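Local coordinates for protein Hia (Adhesin) (Haemophilus influenzae, PDB 3EMF) that probably mediates bacterial adhesion to host cells as a trimeric autotransporter adhesin, of which this fragment is the BD2 binding domain, at the interface of chains A and B. Coordinates in Å, arbitrary orientation; residue numbers count along the deposited sequence, not the author numbering. Chains: chain A/B, Hia (Adhesin).

The interface of chains A and B. Residues chain A 71-73, 79; chain B 91-92, 94, 100, 111.
A:Ser71 and B:Leu91 meet where strand 67-74 of chain A lies parallel to strand 89-94 of chain B, joining two subunits of the trimeric adhesin by shared beta-sheet in its Trp-ring domain. B:Phe92 N donates a backbone hydrogen bond to A:Ser71 O at 2.7 Å. A:Lys73 N returns one to B:Phe92 O at 3.0 Å. B:Gly94 N then donates to A:Lys73 O at 2.9 Å. B:Phe92 thus pairs through both its N-H and its carbonyl, with A:Ser72 as its parallel bridge partner.

Side chains sort to the two faces of this sheet. On one, B:Leu91 is the main apolar group: with CG anti to its backbone N (chi1 174°), it sends its two methyls to different partners. CD1 presses on A:Ser71 CB at 3.3 Å, tighter than normal packing, and also lies near A:Lys73 CB. CD2 reaches the A:Glu79 carboxylate, 3.5 Å from OE2, and the two side chains cross at about a right angle. A:Glu79 is extended beyond CG, and it is the carboxylate end that meets the leucine methyl.

On the opposite face A:Ser72 turns its CB toward B:Val100 of strand 99-105, which packs over this face, 3.9 Å from CG2. The other valine branch, CG1, approaches the A:Lys73 carbonyl oxygen at 3.3 Å, next to the bond that this oxygen accepts from B:Gly94. The B:Phe92 ring shares this face; its CD2 edge meets A:Ser71 O in plane at 3.8 Å.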
ATOM      1  N   SER A  71      10.927   0.299  -6.446  1.00 44.37           N
ATOM      2  CA  SER A  71      12.159   0.581  -7.170  1.00 43.57           C
ATOM      3  C   SER A  71      12.855  -0.684  -7.630  1.00 43.92           C
ATOM      4  O   SER A  71      12.732  -1.731  -6.992  1.00 37.69           O
ATOM      5  CB  SER A  71      13.108   1.377  -6.274  1.00 45.29           C
ATOM      6  OG  SER A  71      12.554   2.641  -5.970  1.00 43.39           O
ATOM      7  N   SER A  72      13.584  -0.582  -8.740  1.00 34.22           N
ATOM      8  CA  SER A  72      14.434  -1.665  -9.215  1.00 29.64           C
ATOM      9  C   SER A  72      15.781  -1.075  -9.550  1.00 34.46           C
ATOM     10  O   SER A  72      15.869   0.034 -10.088  1.00 42.17           O
ATOM     11  CB  SER A  72      13.860  -2.325 -10.474  1.00 37.04           C
ATOM     12  OG  SER A  72      13.819  -1.409 -11.561  1.00 46.85           O
ATOM     13  N   LYS A  73      16.826  -1.821  -9.238  1.00 41.22           N
ATOM     14  CA  LYS A  73      18.187  -1.383  -9.496  1.00 51.08           C
ATOM     15  C   LYS A  73      18.982  -2.568 -10.029  1.00 54.65           C
ATOM     16  O   LYS A  73      19.103  -3.594  -9.359  1.00 50.50           O
ATOM     17  CB  LYS A  73      18.805  -0.858  -8.201  1.00 52.09           C
ATOM     18  CG  LYS A  73      20.292  -0.606  -8.246  1.00 57.67           C
ATOM     19  CD  LYS A  73      20.790  -0.191  -6.872  1.00 63.02           C
ATOM     20  CE  LYS A  73      22.305  -0.095  -6.840  1.00 75.41           C
ATOM     21  NZ  LYS A  73      22.821   0.877  -7.843  1.00 79.18           N
ATOM     22  N   GLU A  79      18.668   3.582  -9.372  1.00 43.94           N
ATOM     23  CA  GLU A  79      17.303   3.097  -9.161  1.00 44.40           C
ATOM     24  C   GLU A  79      16.288   3.714 -10.116  1.00 43.71           C
ATOM     25  O   GLU A  79      16.261   4.932 -10.300  1.00 53.75           O
ATOM     26  CB  GLU A  79      16.844   3.430  -7.740  1.00 46.39           C
ATOM     27  CG  GLU A  79      17.773   2.982  -6.635  1.00 61.97           C
ATOM     28  CD  GLU A  79      17.336   3.520  -5.277  1.00 68.60           C
ATOM     29  OE1 GLU A  79      16.379   4.322  -5.246  1.00 69.76           O
ATOM     30  OE2 GLU A  79      17.949   3.150  -4.248  1.00 68.19           O
TER
ATOM     31  N   LEU B  91      12.817  -1.651  -2.614  1.00 35.57           N
ATOM     32  CA  LEU B  91      13.760  -1.699  -3.711  1.00 38.16           C
ATOM     33  C   LEU B  91      14.061  -3.154  -4.065  1.00 35.94           C
ATOM     34  O   LEU B  91      14.442  -3.932  -3.205  1.00 35.11           O
ATOM     35  CB  LEU B  91      15.045  -0.980  -3.309  1.00 37.87           C
ATOM     36  CG  LEU B  91      16.193  -1.069  -4.314  1.00 41.86           C
ATOM     37  CD1 LEU B  91      15.739  -0.580  -5.689  1.00 31.86           C
ATOM     38  CD2 LEU B  91      17.406  -0.276  -3.834  1.00 46.93           C
ATOM     39  N   PHE B  92      13.853  -3.516  -5.326  1.00 37.88           N
ATOM     40  CA  PHE B  92      14.214  -4.836  -5.819  1.00 39.68           C
ATOM     41  C   PHE B  92      15.509  -4.684  -6.590  1.00 45.07           C
ATOM     42  O   PHE B  92      15.564  -3.998  -7.622  1.00 45.45           O
ATOM     43  CB  PHE B  92      13.092  -5.422  -6.686  1.00 35.78           C
ATOM     44  CG  PHE B  92      11.851  -5.734  -5.895  1.00 33.53           C
ATOM     45  CD1 PHE B  92      11.665  -6.996  -5.346  1.00 39.08           C
ATOM     46  CD2 PHE B  92      10.923  -4.744  -5.632  1.00 28.26           C
ATOM     47  CE1 PHE B  92      10.543  -7.287  -4.571  1.00 36.76           C
ATOM     48  CE2 PHE B  92       9.793  -5.023  -4.862  1.00 38.28           C
ATOM     49  CZ  PHE B  92       9.613  -6.302  -4.329  1.00 32.42           C
ATOM     50  N   GLY B  94      18.817  -6.377  -8.448  1.00 60.14           N
ATOM     51  CA  GLY B  94      19.337  -7.545  -9.136  1.00 66.05           C
ATOM     52  C   GLY B  94      20.836  -7.502  -9.366  1.00 69.16           C
ATOM     53  O   GLY B  94      21.357  -6.619 -10.061  1.00 62.80           O
ATOM     54  N   VAL B 100      17.127  -7.471 -13.144  1.00 52.29           N
ATOM     55  CA  VAL B 100      15.859  -6.919 -12.658  1.00 49.76           C
ATOM     56  C   VAL B 100      15.517  -5.595 -13.348  1.00 55.65           C
ATOM     57  O   VAL B 100      16.153  -4.570 -13.101  1.00 58.02           O
ATOM     58  CB  VAL B 100      15.902  -6.678 -11.139  1.00 51.65           C
ATOM     59  CG1 VAL B 100      17.020  -5.706 -10.795  1.00 60.18           C
ATOM     60  CG2 VAL B 100      14.564  -6.154 -10.645  1.00 43.01           C
ATOM     61  N   ILE B 111       7.905  -5.602 -12.504  1.00 32.08           N
ATOM     62  CA  ILE B 111       9.288  -5.914 -12.207  1.00 32.23           C
ATOM     63  C   ILE B 111       9.618  -7.244 -12.888  1.00 39.05           C
ATOM     64  O   ILE B 111       9.058  -8.279 -12.540  1.00 36.02           O
ATOM     65  CB  ILE B 111       9.556  -6.019 -10.697  1.00 38.76           C
ATOM     66  CG1 ILE B 111       8.906  -4.853  -9.942  1.00 43.03           C
ATOM     67  CG2 ILE B 111      11.037  -6.043 -10.433  1.00 39.59           C
ATOM     68  CD1 ILE B 111       9.713  -3.575  -9.966  1.00 48.10           C
TER